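Local structure of diphthine synthase (Entamoeba histolytica, 3I4T) at residues I36-R39 / G40-V44; C155-E159 / H160-S164; P168-K171 / I172-N176; A240-C244 / A245-I249. The protein probably acts as a diphthine synthase, an S-adenosylmethionine-dependent methyltransferase of the tetrapyrrole methylase family that modifies a histidine of elongation factor 2 on the way to diphthamide. All coordinates share one frame; numbering follows the deposited sequence.

Contact 1 (I36-R39 / G40-V44)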
loop_
_atom_site.group_PDB
_atom_site.type_symbol
_atom_site.label_atom_id
_atom_site.label_comp_id
_atom_site.label_asym_id
_atom_site.label_seq_id
_atom_site.Cartn_x
_atom_site.Cartn_y
_atom_site.Cartn_z
ATOM N N ILE A 36 11.707 7.249 -6.985
ATOM C CA ILE A 36 10.873 7.378 -8.166
ATOM C C ILE A 36 11.015 6.123 -9.060
ATOM O O ILE A 36 12.091 5.510 -9.137
ATOM C CB ILE A 36 11.272 8.654 -8.951
ATOM C CG1 ILE A 36 10.258 8.995 -10.041
ATOM C CG2 ILE A 36 12.668 8.527 -9.534
ATOM C CD1 ILE A 36 10.336 10.447 -10.520
ATOM N N THR A 37 9.934 5.735 -9.728
ATOM C CA THR A 37 10.027 4.654 -10.706
ATOM C C THR A 37 10.629 5.161 -12.020
ATOM O O THR A 37 10.612 6.368 -12.288
ATOM C CB THR A 37 8.660 4.015 -10.982
ATOM O OG1 THR A 37 7.784 4.999 -11.564
ATOM C CG2 THR A 37 8.059 3.442 -9.670
ATOM N N VAL A 38 11.156 4.228 -12.818
ATOM C CA VAL A 38 11.668 4.503 -14.165
ATOM C C VAL A 38 10.607 5.181 -15.030
ATOM O O VAL A 38 10.866 6.214 -15.653
ATOM C CB VAL A 38 12.203 3.212 -14.843
ATOM C CG1 VAL A 38 12.609 3.465 -16.284
ATOM C CG2 VAL A 38 13.397 2.641 -14.055
ATOM N N ARG A 39 9.411 4.602 -15.043
ATOM C CA ARG A 39 8.243 5.209 -15.678
ATOM C C ARG A 39 8.022 6.641 -15.202
ATOM O O ARG A 39 7.895 7.553 -16.024
ATOM C CB ARG A 39 7.004 4.343 -15.424
ATOM C CG ARG A 39 5.674 4.963 -15.834
ATOM C CD ARG A 39 4.604 3.885 -16.085
ATOM N NE ARG A 39 4.834 3.146 -17.329
ATOM C CZ ARG A 39 5.063 1.834 -17.407
ATOM N NH1 ARG A 39 5.089 1.082 -16.313
ATOM N NH2 ARG A 39 5.257 1.270 -18.592
ATOM N N GLY A 40 7.995 6.837 -13.881
ATOM C CA GLY A 40 7.851 8.167 -13.272
ATOM C C GLY A 40 8.921 9.159 -13.711
ATOM O O GLY A 40 8.616 10.314 -14.035
ATOM N N LEU A 41 10.176 8.710 -13.735
ATOM C CA LEU A 41 11.275 9.532 -14.237
ATOM C C LEU A 41 11.095 9.891 -15.713
ATOM O O LEU A 41 11.432 11.000 -16.128
ATOM C CB LEU A 41 12.631 8.844 -14.010
ATOM C CG LEU A 41 13.900 9.662 -14.301
ATOM C CD1 LEU A 41 13.842 11.033 -13.649
ATOM C CD2 LEU A 41 15.190 8.916 -13.894
ATOM N N GLU A 42 10.550 8.960 -16.494
ATOM C CA GLU A 42 10.301 9.205 -17.918
ATOM C C GLU A 42 9.209 10.236 -18.158
ATOM O O GLU A 42 9.341 11.080 -19.048
ATOM C CB GLU A 42 9.991 7.912 -18.671
ATOM C CG GLU A 42 11.223 7.113 -19.055
ATOM C CD GLU A 42 10.907 5.882 -19.906
ATOM O OE1 GLU A 42 9.898 5.888 -20.653
ATOM O OE2 GLU A 42 11.690 4.906 -19.835
ATOM N N ALA A 43 8.143 10.179 -17.360
ATOM C CA ALA A 43 7.051 11.147 -17.494
ATOM C C ALA A 43 7.533 12.531 -17.092
ATOM O O ALA A 43 7.266 13.521 -17.786
ATOM C CB ALA A 43 5.866 10.742 -16.666
ATOM N N VAL A 44 8.252 12.597 -15.975
ATOM C CA VAL A 44 8.857 13.846 -15.555
ATOM C C VAL A 44 9.586 14.471 -16.741
ATOM O O VAL A 44 9.361 15.629 -17.078
ATOM C CB VAL A 44 9.842 13.645 -14.380
ATOM C CG1 VAL A 44 10.734 14.882 -14.201
ATOM C CG2 VAL A 44 9.091 13.330 -13.097
#
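T37 OG1 accepts a hydrogen bond from G40 N at 3.0 Å, with an N-H...O angle of 155°. T37 sits at the N-cap of helix 38-46. Its hydroxyl oxygen meets an amide that lies too early in the helix to find a carbonyl one turn back. The chi1 of 63° swings OG1 in between the backbone N and the carbonyl carbon, over the first turn. The carbonyl of the same residue takes the next amide, with L41 N 2.8 Å from T37 O. Side chain and backbone of one residue thus hold two successive N-H groups of the helix start. E42 N to V38 O and A43 N to R39 O carry the helical pattern on.

I36, just ahead of the cap, lays its side chain along the first turns of the helix. CG1 is anti to the backbone N (chi1 -169°), which sends CD1 over the G40-L41 peptide, 3.7 Å from L41 N. The same methyl comes 4.1 Å from V44 CG2. This is an N-capped helix following strand 22-27 in the domain with the parallel sheet. V38 and E42 point the same way, and V38 CG1 lies 3.9 Å from E42 OE2.

Further out, Y70 of helix 63-70 covers I36, L41 and V44. I129 of strand 126-129 packs on T37, R39 and A43. The R39 chain, bent at chi3, carries its guanidinium away from the helix to salt bridges with D32 and D35 of the second subunit. I36 packs on V38 of that subunit.

Contact 2 (C155-E159 / H160-S164)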
loop_
_atom_site.group_PDB
_atom_site.type_symbol
_atom_site.label_atom_id
_atom_site.label_comp_id
_atom_site.label_asym_id
_atom_site.label_seq_id
_atom_site.Cartn_x
_atom_site.Cartn_y
_atom_site.Cartn_z
ATOM N N CYS A 155 -5.129 14.376 15.129
ATOM C CA CYS A 155 -4.968 15.794 14.809
ATOM C C CYS A 155 -4.360 16.579 15.974
ATOM O O CYS A 155 -4.448 16.149 17.132
ATOM C CB CYS A 155 -6.324 16.403 14.436
ATOM S SG CYS A 155 -7.052 15.729 12.900
ATOM N N PHE A 156 -3.750 17.723 15.655
ATOM C CA PHE A 156 -3.295 18.666 16.671
ATOM C C PHE A 156 -4.478 19.328 17.372
ATOM O O PHE A 156 -5.356 19.892 16.718
ATOM C CB PHE A 156 -2.399 19.758 16.063
ATOM C CG PHE A 156 -0.959 19.355 15.914
ATOM C CD1 PHE A 156 -0.184 19.066 17.029
ATOM C CD2 PHE A 156 -0.374 19.285 14.652
ATOM C CE1 PHE A 156 1.142 18.694 16.895
ATOM C CE2 PHE A 156 0.957 18.914 14.506
ATOM C CZ PHE A 156 1.715 18.625 15.625
ATOM N N TRP A 157 -4.487 19.265 18.698
ATOM C CA TRP A 157 -5.521 19.926 19.485
ATOM C C TRP A 157 -5.258 21.420 19.601
ATOM O O TRP A 157 -4.101 21.853 19.652
ATOM C CB TRP A 157 -5.636 19.280 20.857
ATOM C CG TRP A 157 -6.428 18.003 20.840
ATOM C CD1 TRP A 157 -6.937 17.359 19.744
ATOM C CD2 TRP A 157 -6.782 17.207 21.973
ATOM N NE1 TRP A 157 -7.597 16.219 20.129
ATOM C CE2 TRP A 157 -7.516 16.099 21.492
ATOM C CE3 TRP A 157 -6.556 17.325 23.350
ATOM C CZ2 TRP A 157 -8.024 15.108 22.339
ATOM C CZ3 TRP A 157 -7.062 16.339 24.198
ATOM C CH2 TRP A 157 -7.790 15.245 23.688
ATOM N N SER A 158 -6.341 22.194 19.645
ATOM C CA SER A 158 -6.269 23.647 19.560
ATOM C C SER A 158 -7.430 24.287 20.321
ATOM O O SER A 158 -8.565 24.300 19.844
ATOM C CB SER A 158 -6.265 24.073 18.083
ATOM O OG SER A 158 -6.003 25.458 17.930
ATOM N N GLU A 159 -7.126 24.805 21.513
ATOM C CA GLU A 159 -8.105 25.473 22.384
ATOM C C GLU A 159 -9.228 24.539 22.788
ATOM O O GLU A 159 -9.033 23.644 23.605
ATOM C CB GLU A 159 -8.688 26.739 21.732
ATOM C CG GLU A 159 -7.663 27.799 21.329
ATOM C CD GLU A 159 -7.012 28.488 22.513
ATOM O OE1 GLU A 159 -7.546 28.391 23.646
ATOM O OE2 GLU A 159 -5.959 29.140 22.300
ATOM N N HIS A 160 -10.404 24.765 22.207
ATOM C CA HIS A 160 -11.608 23.975 22.495
ATOM C C HIS A 160 -11.777 22.851 21.490
ATOM O O HIS A 160 -12.558 21.930 21.705
ATOM C CB HIS A 160 -12.863 24.846 22.441
ATOM C CG HIS A 160 -12.847 26.004 23.378
ATOM N ND1 HIS A 160 -13.368 27.234 23.040
ATOM C CD2 HIS A 160 -12.390 26.121 24.650
ATOM C CE1 HIS A 160 -13.232 28.062 24.062
ATOM N NE2 HIS A 160 -12.641 27.411 25.053
ATOM N N TRP A 161 -11.067 22.949 20.378
ATOM C CA TRP A 161 -11.071 21.898 19.372
ATOM C C TRP A 161 -10.180 20.764 19.837
ATOM O O TRP A 161 -8.963 20.822 19.685
ATOM C CB TRP A 161 -10.590 22.456 18.042
ATOM C CG TRP A 161 -10.584 21.474 16.913
ATOM C CD1 TRP A 161 -9.488 20.984 16.252
ATOM C CD2 TRP A 161 -11.723 20.871 16.299
ATOM N NE1 TRP A 161 -9.879 20.114 15.265
ATOM C CE2 TRP A 161 -11.247 20.030 15.269
ATOM C CE3 TRP A 161 -13.103 20.960 16.519
ATOM C CZ2 TRP A 161 -12.105 19.278 14.456
ATOM C CZ3 TRP A 161 -13.958 20.214 15.711
ATOM C CH2 TRP A 161 -13.455 19.382 14.689
ATOM N N ARG A 162 -10.796 19.746 20.424
ATOM C CA ARG A 162 -10.072 18.560 20.876
ATOM C C ARG A 162 -10.698 17.289 20.306
ATOM O O ARG A 162 -11.194 16.460 21.068
ATOM C CB ARG A 162 -10.096 18.434 22.402
ATOM C CG ARG A 162 -9.799 19.668 23.249
ATOM C CD ARG A 162 -9.394 19.140 24.613
ATOM N NE ARG A 162 -9.707 19.998 25.748
ATOM C CZ ARG A 162 -9.060 19.938 26.916
ATOM N NH1 ARG A 162 -8.055 19.069 27.074
ATOM N NH2 ARG A 162 -9.403 20.744 27.926
ATOM N N PRO A 163 -10.667 17.108 18.972
ATOM C CA PRO A 163 -11.378 15.953 18.410
ATOM C C PRO A 163 -10.731 14.619 18.757
ATOM O O PRO A 163 -9.512 14.546 18.879
ATOM C CB PRO A 163 -11.301 16.192 16.907
ATOM C CG PRO A 163 -10.061 16.973 16.721
ATOM C CD PRO A 163 -9.952 17.868 17.931
ATOM N N SER A 164 -11.559 13.584 18.914
ATOM C CA SER A 164 -11.092 12.231 19.185
ATOM C C SER A 164 -11.927 11.168 18.454
ATOM O O SER A 164 -12.153 10.076 18.976
ATOM C CB SER A 164 -11.073 11.964 20.694
ATOM O OG SER A 164 -12.366 12.130 21.243
HETATM O O HOH W 1 -7.378 14.361 16.950
#
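W157 lays its indole against R162 and P163, so the two arms of this hairpin-like loop meet through side chains as well as backbone. The backbone bonds come first. S158 and W161 form a single antiparallel hydrogen-bonded bridge closed by a type II' turn, with E159 and H160 at its corners. S158 N to W161 O is 3.0 Å and nearly straight, at 172°. The return bond, W161 N to S158 O, is more bent, and its donor stands above the carbonyl plane.

The indole makes the one direct side-chain hydrogen bond across the loop. W157 NE1 gives its proton to P163 O at 2.8 Å, and the oxygen lies at the ring edge, close to the ring plane. A water also bonds to P163 O and accepts from C155 N, tying the start of the loop to its end.

R162 covers one face of the indole. W157 CG lies beside its backbone N (chi1 -80°), which lays the ring along the returning arm. R162 CA sits 3.4 Å from the centroid of the five-membered ring of W157, almost on the normal, a CH-pi contact. R162 CB lies 3.5 Å above the W157 indole plane, over its centre. The guanidinium plane is turned 77° from the indole, so the two do not stack. P163 CD makes an apolar contact with W157 CD1 at 3.6 Å and lies over one face of W161, offset toward its rim.

Q217, E220 and V221 of helix 211-225 pack on W157. With its edge bonded and a face covered by R162, the W157 indole is probably restricted in rotation, even in this surface loop.

Contact 3 (P168-K171 / I172-N176)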
loop_
_atom_site.group_PDB
_atom_site.type_symbol
_atom_site.label_atom_id
_atom_site.label_comp_id
_atom_site.label_asym_id
_atom_site.label_seq_id
_atom_site.Cartn_x
_atom_site.Cartn_y
_atom_site.Cartn_z
ATOM N N PRO A 168 -13.284 5.721 18.750
ATOM C CA PRO A 168 -14.235 4.629 18.539
ATOM C C PRO A 168 -13.824 3.697 17.407
ATOM O O PRO A 168 -14.081 2.506 17.500
ATOM C CB PRO A 168 -15.549 5.354 18.179
ATOM C CG PRO A 168 -15.119 6.688 17.699
ATOM C CD PRO A 168 -13.932 7.031 18.549
ATOM N N LYS A 169 -13.197 4.226 16.357
ATOM C CA LYS A 169 -12.690 3.389 15.255
ATOM C C LYS A 169 -11.539 2.460 15.679
ATOM O O LYS A 169 -11.420 1.350 15.156
ATOM C CB LYS A 169 -12.245 4.243 14.070
ATOM C CG LYS A 169 -13.337 5.107 13.451
ATOM C CD LYS A 169 -12.778 5.966 12.311
ATOM C CE LYS A 169 -13.841 6.944 11.816
ATOM N NZ LYS A 169 -13.354 7.839 10.735
ATOM N N ILE A 170 -10.692 2.906 16.608
ATOM C CA ILE A 170 -9.652 2.029 17.163
ATOM C C ILE A 170 -10.301 0.901 17.980
ATOM O O ILE A 170 -9.856 -0.250 17.926
ATOM C CB ILE A 170 -8.600 2.798 18.030
ATOM C CG1 ILE A 170 -7.870 3.854 17.189
ATOM C CG2 ILE A 170 -7.583 1.833 18.634
ATOM C CD1 ILE A 170 -6.945 4.748 17.983
ATOM N N LYS A 171 -11.365 1.242 18.704
ATOM C CA LYS A 171 -12.150 0.287 19.487
ATOM C C LYS A 171 -12.682 -0.842 18.613
ATOM O O LYS A 171 -12.548 -2.027 18.964
ATOM C CB LYS A 171 -13.315 0.986 20.205
ATOM C CG LYS A 171 -13.952 0.149 21.303
ATOM C CD LYS A 171 -15.353 0.635 21.647
ATOM C CE LYS A 171 -15.935 -0.126 22.821
ATOM N NZ LYS A 171 -15.740 -1.594 22.663
ATOM N N ILE A 172 -13.259 -0.468 17.475
ATOM C CA ILE A 172 -13.774 -1.441 16.497
ATOM C C ILE A 172 -12.676 -2.373 15.968
ATOM O O ILE A 172 -12.864 -3.602 15.894
ATOM C CB ILE A 172 -14.526 -0.733 15.348
ATOM C CG1 ILE A 172 -15.887 -0.228 15.852
ATOM C CG2 ILE A 172 -14.718 -1.658 14.141
ATOM C CD1 ILE A 172 -16.521 0.831 14.960
ATOM N N ASN A 173 -11.526 -1.802 15.629
ATOM C CA ASN A 173 -10.412 -2.595 15.142
ATOM C C ASN A 173 -9.976 -3.610 16.185
ATOM O O ASN A 173 -9.730 -4.773 15.871
ATOM C CB ASN A 173 -9.233 -1.703 14.774
ATOM C CG ASN A 173 -9.381 -1.067 13.410
ATOM O OD1 ASN A 173 -10.366 -1.300 12.701
ATOM N ND2 ASN A 173 -8.385 -0.271 13.022
ATOM N N ARG A 174 -9.910 -3.163 17.437
ATOM C CA ARG A 174 -9.419 -4.003 18.500
ATOM C C ARG A 174 -10.431 -5.048 18.965
ATOM O O ARG A 174 -10.084 -6.216 19.062
ATOM C CB ARG A 174 -8.771 -3.162 19.605
ATOM C CG ARG A 174 -7.299 -2.928 19.235
ATOM C CD ARG A 174 -6.547 -1.970 20.091
ATOM N NE ARG A 174 -6.373 -2.428 21.462
ATOM C CZ ARG A 174 -5.358 -3.160 21.911
ATOM N NH1 ARG A 174 -4.396 -3.571 21.108
ATOM N NH2 ARG A 174 -5.314 -3.480 23.188
ATOM N N ASP A 175 -11.682 -4.641 19.198
ATOM C CA ASP A 175 -12.791 -5.579 19.465
ATOM C C ASP A 175 -12.876 -6.698 18.427
ATOM O O ASP A 175 -13.265 -7.814 18.743
ATOM C CB ASP A 175 -14.148 -4.855 19.451
ATOM C CG ASP A 175 -14.352 -3.948 20.632
ATOM O OD1 ASP A 175 -13.451 -3.835 21.501
ATOM O OD2 ASP A 175 -15.446 -3.342 20.694
ATOM N N ASN A 176 -12.538 -6.381 17.185
ATOM C CA ASN A 176 -12.629 -7.351 16.085
ATOM C C ASN A 176 -11.291 -7.914 15.645
ATOM O O ASN A 176 -11.176 -8.500 14.559
ATOM C CB ASN A 176 -13.368 -6.730 14.908
ATOM C CG ASN A 176 -14.787 -6.356 15.268
ATOM O OD1 ASN A 176 -15.630 -7.233 15.452
ATOM N ND2 ASN A 176 -15.053 -5.051 15.399
HETATM O O HOH W 2 -12.517 0.255 12.594
#
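K171 and D175, one turn apart on helix 166-175, form a salt bridge with NZ 2.6 Å from D175 OD2. The lysine approaches on the syn side of that oxygen. Its chain runs extended from a CG anti to the backbone N (chi1 -165°), then bends at chi4 to bring the ammonium onto the carboxylate. D175 is exposed, so this pair belongs to the solvent side.

The inner side is closer packed. I170 is buried against V152 and I271, and its CG2 lies 4.2 Å from R174 CD. R174 bends at chi3 and gives NE to the carbonyl of V229. N173 is buried too. Its ND2 bonds to T180 OG1 and Q150 O, while a water links its OD1 to K169 O.

At the C-terminal end, I172 O accepts from both N176 N and N176 ND2, the latter at 2.7 Å. The two donors come from opposite faces of the carbonyl plane. I172 and N176 also pack on N176 of the second subunit. I172 N to P168 O at 3.1 Å and D175 N to K171 O at 2.8 Å are regular helical bonds. The helix is the connecting element of a beta-alpha-beta unit between parallel strands 152-154 and 180-187.

Contact 4 (A240-C244 / A245-I249)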
loop_
_atom_site.group_PDB
_atom_site.type_symbol
_atom_site.label_atom_id
_atom_site.label_comp_id
_atom_site.label_asym_id
_atom_site.label_seq_id
_atom_site.Cartn_x
_atom_site.Cartn_y
_atom_site.Cartn_z
ATOM N N ALA A 240 9.476 5.701 12.812
ATOM C CA ALA A 240 9.958 6.963 12.278
ATOM C C ALA A 240 10.721 6.712 10.986
ATOM O O ALA A 240 11.511 5.779 10.900
ATOM C CB ALA A 240 10.848 7.658 13.300
ATOM N N ARG A 241 10.484 7.562 9.992
ATOM C CA ARG A 241 11.191 7.518 8.711
ATOM C C ARG A 241 11.106 6.141 8.026
ATOM O O ARG A 241 12.113 5.571 7.601
ATOM C CB ARG A 241 12.638 8.011 8.877
ATOM C CG ARG A 241 12.709 9.409 9.478
ATOM C CD ARG A 241 14.106 9.830 9.905
ATOM N NE ARG A 241 14.676 8.966 10.939
ATOM C CZ ARG A 241 14.387 9.023 12.236
ATOM N NH1 ARG A 241 13.497 9.888 12.707
ATOM N NH2 ARG A 241 14.984 8.187 13.070
ATOM N N VAL A 242 9.888 5.622 7.911
ATOM C CA VAL A 242 9.660 4.327 7.278
ATOM C C VAL A 242 10.220 4.316 5.854
ATOM O O VAL A 242 10.036 5.266 5.091
ATOM C CB VAL A 242 8.157 3.930 7.320
ATOM C CG1 VAL A 242 7.900 2.630 6.600
ATOM C CG2 VAL A 242 7.690 3.808 8.770
ATOM N N ALA A 243 10.953 3.255 5.531
ATOM C CA ALA A 243 11.521 3.064 4.198
ATOM C C ALA A 243 12.686 4.013 3.884
ATOM O O ALA A 243 13.169 4.051 2.750
ATOM C CB ALA A 243 10.420 3.161 3.120
ATOM N N CYS A 244 13.137 4.765 4.888
ATOM C CA CYS A 244 14.355 5.579 4.768
ATOM C C CYS A 244 15.560 4.827 5.337
ATOM O O CYS A 244 15.403 3.868 6.089
ATOM C CB CYS A 244 14.174 6.927 5.478
ATOM S SG CYS A 244 12.706 7.878 4.929
ATOM N N ALA A 245 16.764 5.267 4.994
ATOM C CA ALA A 245 17.985 4.668 5.542
ATOM C C ALA A 245 18.098 4.742 7.081
ATOM O O ALA A 245 18.555 3.785 7.724
ATOM C CB ALA A 245 19.214 5.272 4.875
ATOM N N ASP A 246 17.682 5.858 7.674
ATOM C CA ASP A 246 17.730 5.997 9.140
ATOM C C ASP A 246 16.379 5.703 9.789
ATOM O O ASP A 246 16.026 6.270 10.822
ATOM C CB ASP A 246 18.277 7.366 9.563
ATOM C CG ASP A 246 17.422 8.529 9.064
ATOM O OD1 ASP A 246 16.463 8.308 8.286
ATOM O OD2 ASP A 246 17.721 9.681 9.461
ATOM N N GLN A 247 15.634 4.805 9.160
ATOM C CA GLN A 247 14.386 4.277 9.695
ATOM C C GLN A 247 14.595 3.803 11.116
ATOM O O GLN A 247 15.594 3.140 11.417
ATOM C CB GLN A 247 13.936 3.103 8.827
ATOM C CG GLN A 247 12.690 2.364 9.271
ATOM C CD GLN A 247 12.424 1.170 8.375
ATOM O OE1 GLN A 247 12.042 1.330 7.224
ATOM N NE2 GLN A 247 12.644 -0.030 8.892
ATOM N N LYS A 248 13.650 4.137 11.984
ATOM C CA LYS A 248 13.700 3.718 13.371
ATOM C C LYS A 248 12.363 3.076 13.738
ATOM O O LYS A 248 11.301 3.657 13.467
ATOM C CB LYS A 248 14.004 4.927 14.272
ATOM C CG LYS A 248 14.112 4.618 15.761
ATOM C CD LYS A 248 15.477 4.043 16.137
ATOM C CE LYS A 248 15.406 3.322 17.494
ATOM N NZ LYS A 248 16.264 2.079 17.579
ATOM N N ILE A 249 12.422 1.872 14.319
ATOM C CA ILE A 249 11.231 1.144 14.768
ATOM C C ILE A 249 11.415 0.673 16.208
ATOM O O ILE A 249 12.383 -0.028 16.507
ATOM C CB ILE A 249 10.954 -0.099 13.889
ATOM C CG1 ILE A 249 10.727 0.297 12.431
ATOM C CG2 ILE A 249 9.767 -0.896 14.418
ATOM C CD1 ILE A 249 10.661 -0.892 11.493
#
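R241 reaches across to D246 within the connection of a beta hairpin, between strands 235-240 and 248-253. The hairpin backbone closes at A240 and K248, an antiparallel hydrogen-bonded pair. A240 N to K248 O is 2.8 Å and K248 N to A240 O is 2.9 Å, both nearly straight. Beyond the pair the chain makes a type II turn from R241 to C244 and then a type I turn from C244 to Q247. Q247 N bonds to C244 O across the second turn.

The arginine grips side-on. R241 NE and NH2 both donate to the single backbone oxygen D246 O, at 3.0 and 3.1 Å. NE comes from above the carbonyl plane, NH2 nearly in line with the C=O bond. NE also forms a salt bridge with D246 OD1 at 3.3 Å. A chi1 of 61° sets the carboxylate between the D246 backbone N and carbonyl carbon, and its plane is 66° from the guanidinium. R241 NH1 bonds to the carbonyls of A264 and F262, so the arginine joins the turn to the neighbouring loop. Q60 makes a weak bond to D246 OD1.

V242 points away to pack on I134 and A137 of helix 134-137. A243 touches H130 of the second subunit. The Q247 chain is extended beyond CG and reaches across to the first turn, where OE1 takes A243 N at 2.8 Å on an in-plane lone pair.

How the contacts relate
The four contacts follow one another along the chain, and none encloses or crosses another. Contact 1 starts the first helix after strand 22-27, beside the parallel sheet. Contact 2 closes a turn in the loop between strand 152-154 and helix 166-175. Contact 3 adjoins it in sequence, on the helix leading to strand 180-187, with centres 21 Å apart. Contact 4 closes the hairpin between strands 235-240 and 248-253 of the mixed sheet. Contacts 1 and 2 lie on opposite sides of the chain's centre, as do contacts 1 and 3. Contact 4 comes within about 10 Å of contact 1 at the nearest atoms. Contacts 1, 3 and 4 touch the second subunit; contact 2 does not.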